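Local coordinates for protein nadb-ler3 (Gallus gallus, PDB 3WXB) that reduces carbonyl compounds with NAD(P)H as an NADPH-binding member of the short-chain dehydrogenase/reductase family, at residues L86-I94 against T138-L147; N176-L187 against Y198-T209. One frame throughout, in Å; residues are numbered along the deposited sequence.

Contact 1: residues L86-I94 against T138-L147. With NDP (NADPH dihydro-nicotinamide-adenine-dinucleotide phosphate), chain C.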
loop_
_atom_site.group_PDB
_atom_site.type_symbol
_atom_site.label_atom_id
_atom_site.label_comp_id
_atom_site.label_asym_id
_atom_site.label_seq_id
_atom_site.Cartn_x
_atom_site.Cartn_y
_atom_site.Cartn_z
ATOM N N LEU A 86 -21.095 -1.894 -12.527
ATOM C CA LEU A 86 -20.278 -1.269 -11.473
ATOM C C LEU A 86 -18.971 -0.714 -12.047
ATOM O O LEU A 86 -18.229 -1.426 -12.705
ATOM C CB LEU A 86 -19.947 -2.302 -10.348
ATOM C CG LEU A 86 -19.007 -1.871 -9.185
ATOM C CD1 LEU A 86 -19.509 -0.679 -8.423
ATOM C CD2 LEU A 86 -18.708 -3.070 -8.170
ATOM N N GLU A 87 -18.707 0.543 -11.748
ATOM C CA GLU A 87 -17.417 1.171 -12.033
ATOM C C GLU A 87 -16.815 1.336 -10.622
ATOM O O GLU A 87 -17.264 2.174 -9.808
ATOM C CB GLU A 87 -17.633 2.517 -12.785
ATOM C CG GLU A 87 -16.423 3.477 -12.782
ATOM C CD GLU A 87 -15.134 2.790 -13.164
ATOM O OE1 GLU A 87 -15.028 2.284 -14.290
ATOM O OE2 GLU A 87 -14.201 2.753 -12.305
ATOM N N VAL A 88 -15.810 0.511 -10.310
ATOM C CA VAL A 88 -15.299 0.481 -8.919
ATOM C C VAL A 88 -14.625 1.784 -8.450
ATOM O O VAL A 88 -14.549 2.024 -7.220
ATOM C CB VAL A 88 -14.381 -0.797 -8.585
ATOM C CG1 VAL A 88 -15.021 -2.075 -9.138
ATOM C CG2 VAL A 88 -13.009 -0.621 -9.158
ATOM N N THR A 89 -14.160 2.633 -9.389
ATOM C CA THR A 89 -13.577 3.901 -8.963
ATOM C C THR A 89 -14.566 5.009 -8.652
ATOM O O THR A 89 -14.159 6.098 -8.205
ATOM C CB THR A 89 -12.553 4.466 -9.969
ATOM O OG1 THR A 89 -13.211 4.771 -11.216
ATOM C CG2 THR A 89 -11.443 3.476 -10.162
ATOM N N ASP A 90 -15.852 4.743 -8.858
ATOM C CA ASP A 90 -16.888 5.795 -8.727
ATOM C C ASP A 90 -17.718 5.512 -7.480
ATOM O O ASP A 90 -18.480 4.548 -7.487
ATOM C CB ASP A 90 -17.784 5.760 -9.984
ATOM C CG ASP A 90 -18.885 6.864 -9.989
ATOM O OD1 ASP A 90 -19.042 7.574 -9.003
ATOM O OD2 ASP A 90 -19.607 6.972 -11.002
ATOM N N PRO A 91 -17.581 6.332 -6.410
ATOM C CA PRO A 91 -18.397 6.036 -5.198
ATOM C C PRO A 91 -19.903 5.942 -5.474
ATOM O O PRO A 91 -20.586 5.135 -4.851
ATOM C CB PRO A 91 -18.075 7.188 -4.235
ATOM C CG PRO A 91 -16.724 7.812 -4.808
ATOM C CD PRO A 91 -16.709 7.523 -6.263
ATOM N N ALA A 92 -20.411 6.725 -6.422
ATOM C CA ALA A 92 -21.845 6.705 -6.747
ATOM C C ALA A 92 -22.268 5.389 -7.358
ATOM O O ALA A 92 -23.371 4.900 -7.077
ATOM C CB ALA A 92 -22.254 7.967 -7.707
ATOM N N SER A 93 -21.405 4.800 -8.174
ATOM C CA SER A 93 -21.667 3.507 -8.799
ATOM C C SER A 93 -21.562 2.359 -7.757
ATOM O O SER A 93 -22.340 1.371 -7.803
ATOM C CB SER A 93 -20.677 3.276 -9.907
ATOM O OG SER A 93 -20.911 2.043 -10.545
ATOM N N ILE A 94 -20.619 2.474 -6.845
ATOM C CA ILE A 94 -20.525 1.598 -5.686
ATOM C C ILE A 94 -21.799 1.689 -4.864
ATOM O O ILE A 94 -22.394 0.711 -4.509
ATOM C CB ILE A 94 -19.345 1.980 -4.777
ATOM C CG1 ILE A 94 -18.024 1.712 -5.498
ATOM C CG2 ILE A 94 -19.405 1.257 -3.491
ATOM C CD1 ILE A 94 -16.813 2.159 -4.780
ATOM N N THR A 138 -6.431 4.049 -6.559
ATOM C CA THR A 138 -7.853 4.093 -6.345
ATOM C C THR A 138 -8.599 2.828 -6.790
ATOM O O THR A 138 -9.508 2.396 -6.115
ATOM C CB THR A 138 -8.587 5.459 -6.673
ATOM O OG1 THR A 138 -9.643 5.268 -7.609
ATOM C CG2 THR A 138 -7.695 6.548 -6.938
ATOM N N THR A 139 -8.212 2.240 -7.902
ATOM C CA THR A 139 -8.829 0.988 -8.378
ATOM C C THR A 139 -8.468 -0.266 -7.490
ATOM O O THR A 139 -9.332 -1.110 -7.176
ATOM C CB THR A 139 -8.320 0.646 -9.786
ATOM O OG1 THR A 139 -8.623 1.742 -10.675
ATOM C CG2 THR A 139 -8.965 -0.625 -10.330
ATOM N N ASN A 140 -7.190 -0.376 -7.144
ATOM C CA ASN A 140 -6.689 -1.585 -6.454
ATOM C C ASN A 140 -6.832 -1.569 -4.968
ATOM O O ASN A 140 -6.816 -2.625 -4.303
ATOM C CB ASN A 140 -5.220 -1.844 -6.853
ATOM C CG ASN A 140 -5.086 -2.298 -8.291
ATOM O OD1 ASN A 140 -6.093 -2.397 -9.034
ATOM N ND2 ASN A 140 -3.860 -2.604 -8.712
ATOM N N THR A 141 -6.912 -0.388 -4.396
ATOM C CA THR A 141 -6.856 -0.280 -2.935
ATOM C C THR A 141 -8.027 0.442 -2.376
ATOM O O THR A 141 -8.694 -0.061 -1.467
ATOM C CB THR A 141 -5.548 0.440 -2.436
ATOM O OG1 THR A 141 -4.403 -0.105 -3.104
ATOM C CG2 THR A 141 -5.405 0.299 -0.905
ATOM N N ILE A 142 -8.324 1.639 -2.905
ATOM C CA ILE A 142 -9.444 2.385 -2.322
ATOM C C ILE A 142 -10.798 1.704 -2.660
ATOM O O ILE A 142 -11.673 1.631 -1.799
ATOM C CB ILE A 142 -9.477 3.899 -2.802
ATOM C CG1 ILE A 142 -8.185 4.624 -2.387
ATOM C CG2 ILE A 142 -10.753 4.625 -2.268
ATOM C CD1 ILE A 142 -8.057 6.173 -2.906
ATOM N N ALA A 143 -10.971 1.230 -3.884
ATOM C CA ALA A 143 -12.244 0.617 -4.265
ATOM C C ALA A 143 -12.546 -0.637 -3.362
ATOM O O ALA A 143 -13.673 -0.806 -2.922
ATOM C CB ALA A 143 -12.213 0.204 -5.671
ATOM N N PRO A 144 -11.534 -1.499 -3.086
ATOM C CA PRO A 144 -11.893 -2.627 -2.153
ATOM C C PRO A 144 -12.311 -2.124 -0.827
ATOM O O PRO A 144 -13.244 -2.689 -0.267
ATOM C CB PRO A 144 -10.577 -3.441 -2.065
ATOM C CG PRO A 144 -10.098 -3.319 -3.504
ATOM C CD PRO A 144 -10.279 -1.811 -3.781
ATOM N N LEU A 145 -11.689 -1.044 -0.324
ATOM C CA LEU A 145 -12.147 -0.456 0.916
ATOM C C LEU A 145 -13.630 0.012 0.862
ATOM O O LEU A 145 -14.451 -0.277 1.759
ATOM C CB LEU A 145 -11.229 0.702 1.336
ATOM C CG LEU A 145 -11.816 1.585 2.391
ATOM C CD1 LEU A 145 -11.683 0.924 3.794
ATOM C CD2 LEU A 145 -11.161 2.972 2.372
ATOM N N LEU A 146 -13.941 0.805 -0.164
ATOM C CA LEU A 146 -15.256 1.434 -0.318
ATOM C C LEU A 146 -16.350 0.407 -0.546
ATOM O O LEU A 146 -17.457 0.528 0.010
ATOM C CB LEU A 146 -15.226 2.373 -1.540
ATOM C CG LEU A 146 -14.842 3.844 -1.356
ATOM C CD1 LEU A 146 -14.065 4.204 -0.168
ATOM C CD2 LEU A 146 -14.263 4.455 -2.637
ATOM N N LEU A 147 -16.023 -0.595 -1.329
ATOM C CA LEU A 147 -16.948 -1.711 -1.587
ATOM C C LEU A 147 -17.239 -2.489 -0.274
ATOM O O LEU A 147 -18.395 -2.805 0.031
ATOM C CB LEU A 147 -16.394 -2.609 -2.660
ATOM C CG LEU A 147 -16.559 -2.028 -4.075
ATOM C CD1 LEU A 147 -15.547 -2.642 -5.054
ATOM C CD2 LEU A 147 -18.026 -2.288 -4.624
HETATM P PA NDP C . -7.725 -8.816 -16.101
HETATM O O1A NDP C . -6.975 -7.612 -16.569
HETATM O O2A NDP C . -7.761 -9.923 -16.968
HETATM O O5B NDP C . -9.138 -8.483 -15.743
HETATM C C5B NDP C . -9.394 -7.236 -15.037
HETATM C C4B NDP C . -10.818 -7.255 -14.605
HETATM O O4B NDP C . -11.100 -6.126 -13.608
HETATM C C3B NDP C . -11.808 -6.995 -15.766
HETATM O O3B NDP C . -13.089 -7.619 -15.335
HETATM C C2B NDP C . -11.966 -5.466 -15.708
HETATM O O2B NDP C . -13.164 -4.973 -16.346
HETATM C C1B NDP C . -12.065 -5.232 -14.175
HETATM N N9A NDP C . -11.720 -3.748 -13.844
HETATM C C8A NDP C . -10.567 -3.053 -14.008
HETATM N N7A NDP C . -10.776 -1.786 -13.601
HETATM C C5A NDP C . -12.061 -1.647 -13.321
HETATM C C6A NDP C . -12.783 -0.599 -12.887
HETATM N N6A NDP C . -12.177 0.592 -12.734
HETATM N N1A NDP C . -14.087 -0.750 -12.598
HETATM C C2A NDP C . -14.683 -1.981 -12.703
HETATM N N3A NDP C . -13.930 -3.048 -13.176
HETATM C C4A NDP C . -12.638 -2.866 -13.429
HETATM O O3 NDP C . -7.004 -9.142 -14.662
HETATM P PN NDP C . -6.948 -10.609 -13.987
HETATM O O1N NDP C . -5.675 -11.213 -14.357
HETATM O O2N NDP C . -8.224 -11.327 -14.166
HETATM O O5D NDP C . -6.791 -10.079 -12.451
HETATM C C5D NDP C . -7.849 -10.068 -11.472
HETATM C C4D NDP C . -7.216 -9.789 -10.099
HETATM O O4D NDP C . -6.189 -10.738 -9.860
HETATM C C3D NDP C . -6.502 -8.407 -10.154
HETATM O O3D NDP C . -6.781 -7.797 -8.899
HETATM C C2D NDP C . -5.066 -8.712 -10.288
HETATM O O2D NDP C . -4.248 -7.689 -9.726
HETATM C C1D NDP C . -4.951 -10.010 -9.526
HETATM N N1N NDP C . -3.744 -10.774 -9.935
HETATM C C2N NDP C . -3.566 -11.280 -11.232
HETATM C C3N NDP C . -2.409 -11.995 -11.558
HETATM C C7N NDP C . -2.209 -12.572 -12.826
HETATM O O7N NDP C . -1.152 -13.162 -13.059
HETATM N N7N NDP C . -3.262 -12.554 -13.702
HETATM C C4N NDP C . -1.391 -12.164 -10.597
HETATM C C5N NDP C . -1.524 -11.662 -9.296
HETATM C C6N NDP C . -2.679 -10.941 -8.951
HETATM P P2B NDP C . -13.123 -4.490 -17.927
HETATM O O1X NDP C . -14.270 -3.574 -17.838
HETATM O O2X NDP C . -13.247 -5.772 -18.635
HETATM O O3X NDP C . -11.813 -3.799 -18.071
#
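The adenine end of the Rossmann-fold cofactor site is built where Val-88 meets Ala-143 and Thr-89 meets Thr-139, as the turn after strand 81-85 leads into helix 91-105 and rests against helix 130-160. The join is one of packing, since no hydrogen bond runs between 86-94 and 138-147. Val-88 splits its two methyls between cofactor and helix: CG1 lies 3.6 Å from C2A of the adenine, whereas CG2 packs on Ala-143 CB at 3.7 Å. The short side chain of Ala-143 goes with a close approach of the turn, its CB standing 3.3 Å from Val-88 O. Base recognition falls to the same turn. Val-88 N donates to N1A of NADPH (3.1 Å, 160°), and the amino group N6A donates a hydrogen bond to Glu-87 OE2 at 3.0 Å. Glu-87 can do this because its chain bends at chi2 (48°), folding the carboxylate back toward the turn. There OE2 also accepts from Thr-89 N, met on its anti side and 23° out of the carboxylate plane, while OE1 forms a salt bridge with Arg-61; both oxygens are thus held and the group's rotation is restricted. The methyl CG2 of Thr-89 comes within 3.3 Å of Thr-139 OG1, whose polar bond goes to Glu-135 O in its own helix; the CG2 of Thr-139 faces N7A of the adenine. Farther from the base the contact becomes wholly aliphatic. Ile-94 crosses Leu-146 at about a right angle, with CD1 3.6 Å from Leu-146 CB, and Leu-130 of the second subunit also packs on Leu-146. Beside it, Leu-147 CD2 touches Ile-94 CG2 and meets Leu-86 CD2 tip to tip at 3.7 Å.

Contact 2: residues N176-L187 against Y198-T209; sequences NISSTAGSIQDL and YRCSKAALNMLT. With NDP (NADPH dihydro-nicotinamide-adenine-dinucleotide phosphate), chain C; EDO (1,2-ethanediol), chain D.
Lys-202 runs from helix 196-216 across the segment that follows strand 173-177, and its CB begins 3.7 Å from the CA of Gly-182. At that point the backbone of the 3-10 turn lies directly against the helix. CG sits over the centre of the Tyr-198 ring, 3.9 Å above its plane, and there the chain bends (chi2 -64°). CD then passes 4.0 Å from Ser-178 CA, and CE runs on beside the ribose hydroxyl O2D of NADPH. At the tip NZ is gripped twice: it donates to Ile-177 O at 2.8 Å, in the carbonyl plane with a C=O...N angle of 153°, and to the ribose O3D at 2.9 Å. Tyr-198 and Lys-202 have the spacing of the Tyr-X-X-X-Lys signature of short-chain dehydrogenases/reductases, and Ser-179 is consistent with the serine of that family's active site. Tyr-198 OH is hydrogen-bonded to O2D at 2.6 Å, at the edge of the ring, and the same hydroxyl bonds O2 of a 1,2-ethanediol at 3.0 Å, an oxygen that Ser-179 OG shares; the diol, probably from the crystallisation liquor, may mark where a substrate oxygen binds. Farther along the helix, a water joins Gly-182 O to Asn-206 ND2. Asn-176 ND2 reaches Thr-209 OG1 in its own amide plane (2.9 Å, 167°), and that hydroxyl in turn donates a hydrogen bond to Leu-205 O.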
loop_
_atom_site.group_PDB
_atom_site.type_symbol
_atom_site.label_atom_id
_atom_site.label_comp_id
_atom_site.label_asym_id
_atom_site.label_seq_id
_atom_site.Cartn_x
_atom_site.Cartn_y
_atom_site.Cartn_z
ATOM N N ASN A 176 -9.831 -10.337 -0.595
ATOM C CA ASN A 176 -9.104 -9.408 -1.440
ATOM C C ASN A 176 -8.083 -10.067 -2.336
ATOM O O ASN A 176 -7.154 -10.637 -1.844
ATOM C CB ASN A 176 -8.494 -8.318 -0.597
ATOM C CG ASN A 176 -9.512 -7.486 0.049
ATOM O OD1 ASN A 176 -10.508 -7.225 -0.523
ATOM N ND2 ASN A 176 -9.287 -7.114 1.259
ATOM N N ILE A 177 -8.266 -9.992 -3.655
ATOM C CA ILE A 177 -7.323 -10.661 -4.547
ATOM C C ILE A 177 -6.077 -9.754 -4.704
ATOM O O ILE A 177 -6.134 -8.720 -5.419
ATOM C CB ILE A 177 -7.925 -10.979 -5.918
ATOM C CG1 ILE A 177 -9.257 -11.728 -5.763
ATOM C CG2 ILE A 177 -6.879 -11.763 -6.791
ATOM C CD1 ILE A 177 -9.093 -13.142 -5.012
ATOM N N SER A 178 -4.957 -10.177 -4.124
ATOM C CA SER A 178 -3.778 -9.352 -4.026
ATOM C C SER A 178 -2.724 -9.995 -4.907
ATOM O O SER A 178 -3.077 -10.725 -5.830
ATOM C CB SER A 178 -3.349 -9.279 -2.562
ATOM O OG SER A 178 -2.312 -8.333 -2.334
ATOM N N SER A 179 -1.449 -9.811 -4.605
ATOM C CA SER A 179 -0.379 -10.337 -5.447
ATOM C C SER A 179 0.902 -10.377 -4.638
ATOM O O SER A 179 1.161 -9.471 -3.841
ATOM C CB SER A 179 -0.106 -9.410 -6.655
ATOM O OG SER A 179 0.888 -10.026 -7.444
ATOM N N THR A 180 1.730 -11.378 -4.864
ATOM C CA THR A 180 3.079 -11.407 -4.283
ATOM C C THR A 180 3.974 -10.388 -4.993
ATOM O O THR A 180 5.067 -10.081 -4.501
ATOM C CB THR A 180 3.763 -12.822 -4.362
ATOM O OG1 THR A 180 3.639 -13.344 -5.684
ATOM C CG2 THR A 180 3.127 -13.808 -3.393
ATOM N N ALA A 181 3.509 -9.810 -6.108
ATOM C CA ALA A 181 4.193 -8.597 -6.639
ATOM C C ALA A 181 4.094 -7.486 -5.596
ATOM O O ALA A 181 4.977 -6.649 -5.559
ATOM C CB ALA A 181 3.573 -8.127 -7.961
ATOM N N GLY A 182 3.057 -7.521 -4.735
ATOM C CA GLY A 182 2.867 -6.573 -3.636
ATOM C C GLY A 182 3.558 -6.994 -2.354
ATOM O O GLY A 182 3.413 -6.350 -1.305
ATOM N N SER A 183 4.274 -8.113 -2.411
ATOM C CA SER A 183 5.040 -8.561 -1.248
ATOM C C SER A 183 6.346 -7.751 -1.151
ATOM O O SER A 183 7.172 -7.805 -2.040
ATOM C CB SER A 183 5.402 -10.076 -1.376
ATOM O OG SER A 183 6.368 -10.382 -0.385
ATOM N N ILE A 184 6.550 -7.062 -0.056
ATOM C CA ILE A 184 7.768 -6.235 0.076
ATOM C C ILE A 184 8.995 -7.116 0.135
ATOM O O ILE A 184 10.070 -6.857 -0.516
ATOM C CB ILE A 184 7.665 -5.275 1.258
ATOM C CG1 ILE A 184 6.358 -4.482 1.139
ATOM C CG2 ILE A 184 8.967 -4.336 1.325
ATOM C CD1 ILE A 184 6.099 -3.671 2.339
ATOM N N GLN A 185 8.843 -8.197 0.892
ATOM C CA GLN A 185 9.932 -9.186 0.984
ATOM C C GLN A 185 10.238 -9.893 -0.310
ATOM O O GLN A 185 11.411 -10.032 -0.657
ATOM C CB GLN A 185 9.596 -10.206 2.089
ATOM C CG GLN A 185 10.639 -11.343 2.273
ATOM C CD GLN A 185 10.287 -12.177 3.520
ATOM O OE1 GLN A 185 10.450 -13.386 3.512
ATOM N NE2 GLN A 185 9.788 -11.544 4.543
ATOM N N ASP A 186 9.232 -10.400 -1.016
ATOM C CA ASP A 186 9.490 -11.266 -2.208
ATOM C C ASP A 186 9.642 -10.485 -3.511
ATOM O O ASP A 186 10.455 -10.837 -4.348
ATOM C CB ASP A 186 8.366 -12.315 -2.426
ATOM C CG ASP A 186 8.370 -13.410 -1.316
ATOM O OD1 ASP A 186 9.305 -13.442 -0.498
ATOM O OD2 ASP A 186 7.422 -14.187 -1.283
ATOM N N LEU A 187 8.827 -9.444 -3.668
ATOM C CA LEU A 187 8.921 -8.574 -4.847
ATOM C C LEU A 187 8.869 -9.403 -6.110
ATOM O O LEU A 187 9.744 -9.310 -6.954
ATOM C CB LEU A 187 10.245 -7.810 -4.808
ATOM C CG LEU A 187 10.371 -6.300 -5.009
ATOM C CD1 LEU A 187 11.518 -5.875 -5.921
ATOM C CD2 LEU A 187 9.111 -5.572 -5.242
ATOM N N TYR A 198 1.426 -0.560 -9.360
ATOM C CA TYR A 198 0.751 -1.847 -9.025
ATOM C C TYR A 198 1.257 -2.446 -7.681
ATOM O O TYR A 198 0.443 -2.756 -6.824
ATOM C CB TYR A 198 0.992 -2.827 -10.110
ATOM C CG TYR A 198 0.294 -4.179 -9.921
ATOM C CD1 TYR A 198 -1.066 -4.319 -10.198
ATOM C CD2 TYR A 198 1.010 -5.309 -9.522
ATOM C CE1 TYR A 198 -1.746 -5.588 -10.091
ATOM C CE2 TYR A 198 0.342 -6.592 -9.425
ATOM C CZ TYR A 198 -1.007 -6.691 -9.707
ATOM O OH TYR A 198 -1.669 -7.874 -9.621
ATOM N N ARG A 199 2.583 -2.517 -7.493
ATOM C CA ARG A 199 3.214 -3.120 -6.304
ATOM C C ARG A 199 2.829 -2.350 -5.049
ATOM O O ARG A 199 2.480 -2.916 -3.992
ATOM C CB ARG A 199 4.772 -3.218 -6.468
ATOM C CG ARG A 199 5.217 -4.015 -7.675
ATOM C CD ARG A 199 6.725 -4.152 -7.679
ATOM N NE ARG A 199 7.092 -4.965 -8.820
ATOM C CZ ARG A 199 7.167 -6.300 -8.800
ATOM N NH1 ARG A 199 6.946 -7.002 -7.646
ATOM N NH2 ARG A 199 7.479 -6.941 -9.912
ATOM N N CYS A 200 2.916 -1.026 -5.129
ATOM C CA CYS A 200 2.550 -0.191 -3.956
ATOM C C CYS A 200 1.067 -0.386 -3.637
ATOM O O CYS A 200 0.691 -0.498 -2.397
ATOM C CB CYS A 200 2.835 1.325 -4.229
ATOM S SG CYS A 200 4.589 1.661 -4.275
ATOM N N SER A 201 0.199 -0.432 -4.656
ATOM C CA SER A 201 -1.236 -0.645 -4.393
ATOM C C SER A 201 -1.524 -2.039 -3.770
ATOM O O SER A 201 -2.425 -2.158 -2.980
ATOM C CB SER A 201 -2.105 -0.509 -5.646
ATOM O OG SER A 201 -2.002 -1.594 -6.561
ATOM N N LYS A 202 -0.775 -3.060 -4.180
ATOM C CA LYS A 202 -1.020 -4.426 -3.599
ATOM C C LYS A 202 -0.495 -4.578 -2.186
ATOM O O LYS A 202 -1.129 -5.241 -1.370
ATOM C CB LYS A 202 -0.513 -5.507 -4.535
ATOM C CG LYS A 202 -1.257 -5.521 -5.903
ATOM C CD LYS A 202 -2.769 -5.866 -5.700
ATOM C CE LYS A 202 -3.457 -6.344 -7.073
ATOM N NZ LYS A 202 -4.963 -6.669 -6.891
ATOM N N ALA A 203 0.648 -3.956 -1.873
ATOM C CA ALA A 203 1.090 -3.902 -0.480
ATOM C C ALA A 203 0.077 -3.146 0.392
ATOM O O ALA A 203 -0.232 -3.581 1.500
ATOM C CB ALA A 203 2.562 -3.262 -0.353
ATOM N N ALA A 204 -0.496 -2.048 -0.127
ATOM C CA ALA A 204 -1.501 -1.316 0.608
ATOM C C ALA A 204 -2.806 -2.123 0.801
ATOM O O ALA A 204 -3.479 -1.936 1.821
ATOM C CB ALA A 204 -1.831 0.065 -0.117
ATOM N N LEU A 205 -3.149 -2.944 -0.189
ATOM C CA LEU A 205 -4.308 -3.821 -0.121
ATOM C C LEU A 205 -4.031 -4.902 0.971
ATOM O O LEU A 205 -4.952 -5.317 1.662
ATOM C CB LEU A 205 -4.474 -4.569 -1.466
ATOM C CG LEU A 205 -5.693 -5.523 -1.601
ATOM C CD1 LEU A 205 -7.072 -4.812 -1.412
ATOM C CD2 LEU A 205 -5.700 -6.258 -2.951
ATOM N N ASN A 206 -2.787 -5.384 1.055
ATOM C CA ASN A 206 -2.465 -6.357 2.127
ATOM C C ASN A 206 -2.672 -5.711 3.480
ATOM O O ASN A 206 -3.259 -6.304 4.383
ATOM C CB ASN A 206 -1.072 -6.880 1.929
ATOM C CG ASN A 206 -0.980 -7.778 0.704
ATOM O OD1 ASN A 206 -2.018 -8.184 0.144
ATOM N ND2 ASN A 206 0.227 -8.174 0.338
ATOM N N MET A 207 -2.210 -4.458 3.597
ATOM C CA MET A 207 -2.473 -3.639 4.745
ATOM C C MET A 207 -3.935 -3.485 5.017
ATOM O O MET A 207 -4.376 -3.648 6.189
ATOM C CB MET A 207 -1.737 -2.258 4.683
ATOM C CG MET A 207 -2.103 -1.326 5.876
ATOM S SD MET A 207 -1.780 -2.067 7.577
ATOM C CE MET A 207 -0.024 -1.763 7.726
ATOM N N LEU A 208 -4.711 -3.116 3.979
ATOM C CA LEU A 208 -6.157 -2.949 4.166
ATOM C C LEU A 208 -6.785 -4.223 4.744
ATOM O O LEU A 208 -7.590 -4.156 5.694
ATOM C CB LEU A 208 -6.838 -2.619 2.847
ATOM C CG LEU A 208 -8.356 -2.606 2.822
ATOM C CD1 LEU A 208 -8.959 -1.517 3.857
ATOM C CD2 LEU A 208 -8.859 -2.360 1.334
ATOM N N THR A 209 -6.407 -5.345 4.165
ATOM C CA THR A 209 -6.979 -6.650 4.551
ATOM C C THR A 209 -6.693 -6.932 6.046
ATOM O O THR A 209 -7.607 -7.333 6.811
ATOM C CB THR A 209 -6.386 -7.753 3.708
ATOM O OG1 THR A 209 -6.598 -7.506 2.313
ATOM C CG2 THR A 209 -7.039 -9.125 4.028
HETATM P PA NDP C . -7.725 -8.816 -16.101
HETATM O O1A NDP C . -6.975 -7.612 -16.569
HETATM O O2A NDP C . -7.761 -9.923 -16.968
HETATM O O5B NDP C . -9.138 -8.483 -15.743
HETATM C C5B NDP C . -9.394 -7.236 -15.037
HETATM C C4B NDP C . -10.818 -7.255 -14.605
HETATM O O4B NDP C . -11.100 -6.126 -13.608
HETATM C C3B NDP C . -11.808 -6.995 -15.766
HETATM O O3B NDP C . -13.089 -7.619 -15.335
HETATM C C2B NDP C . -11.966 -5.466 -15.708
HETATM O O2B NDP C . -13.164 -4.973 -16.346
HETATM C C1B NDP C . -12.065 -5.232 -14.175
HETATM N N9A NDP C . -11.720 -3.748 -13.844
HETATM C C8A NDP C . -10.567 -3.053 -14.008
HETATM N N7A NDP C . -10.776 -1.786 -13.601
HETATM C C5A NDP C . -12.061 -1.647 -13.321
HETATM C C6A NDP C . -12.783 -0.599 -12.887
HETATM N N6A NDP C . -12.177 0.592 -12.734
HETATM N N1A NDP C . -14.087 -0.750 -12.598
HETATM C C2A NDP C . -14.683 -1.981 -12.703
HETATM N N3A NDP C . -13.930 -3.048 -13.176
HETATM C C4A NDP C . -12.638 -2.866 -13.429
HETATM O O3 NDP C . -7.004 -9.142 -14.662
HETATM P PN NDP C . -6.948 -10.609 -13.987
HETATM O O1N NDP C . -5.675 -11.213 -14.357
HETATM O O2N NDP C . -8.224 -11.327 -14.166
HETATM O O5D NDP C . -6.791 -10.079 -12.451
HETATM C C5D NDP C . -7.849 -10.068 -11.472
HETATM C C4D NDP C . -7.216 -9.789 -10.099
HETATM O O4D NDP C . -6.189 -10.738 -9.860
HETATM C C3D NDP C . -6.502 -8.407 -10.154
HETATM O O3D NDP C . -6.781 -7.797 -8.899
HETATM C C2D NDP C . -5.066 -8.712 -10.288
HETATM O O2D NDP C . -4.248 -7.689 -9.726
HETATM C C1D NDP C . -4.951 -10.010 -9.526
HETATM N N1N NDP C . -3.744 -10.774 -9.935
HETATM C C2N NDP C . -3.566 -11.280 -11.232
HETATM C C3N NDP C . -2.409 -11.995 -11.558
HETATM C C7N NDP C . -2.209 -12.572 -12.826
HETATM O O7N NDP C . -1.152 -13.162 -13.059
HETATM N N7N NDP C . -3.262 -12.554 -13.702
HETATM C C4N NDP C . -1.391 -12.164 -10.597
HETATM C C5N NDP C . -1.524 -11.662 -9.296
HETATM C C6N NDP C . -2.679 -10.941 -8.951
HETATM P P2B NDP C . -13.123 -4.490 -17.927
HETATM O O1X NDP C . -14.270 -3.574 -17.838
HETATM O O2X NDP C . -13.247 -5.772 -18.635
HETATM O O3X NDP C . -11.813 -3.799 -18.071
HETATM C C1 EDO D . 0.820 -9.716 -12.230
HETATM O O1 EDO D . 1.900 -9.128 -13.021
HETATM C C2 EDO D . 1.437 -10.347 -10.975
HETATM O O2 EDO D . 0.655 -9.684 -9.941
HETATM O O HOH W 1 2.577 -6.814 1.205
#

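Both contacts are buried and both touch NADPH, but at opposite ends of the cofactor: contact 1 at the adenine, contact 2 at the nicotinamide ribose. Their centres lie about 17 Å apart. Contact 1 is held by packing, mostly aliphatic, with the polar work confined to one segment and the base; contact 2 crosses its interface with hydrogen bonds and brings the presumed reactive groups together. Helix 130-160 connects them, since its Asn-140 ND2 probably bonds Ser-201 OG, and Thr-141 OG1 meets Ser-201 O, on the helix of contact 2. The second subunit reaches both, packing its Met-133 on Ile-142 of contact 1 and, through its Arg-210, bonding Ile-184 O in contact 2.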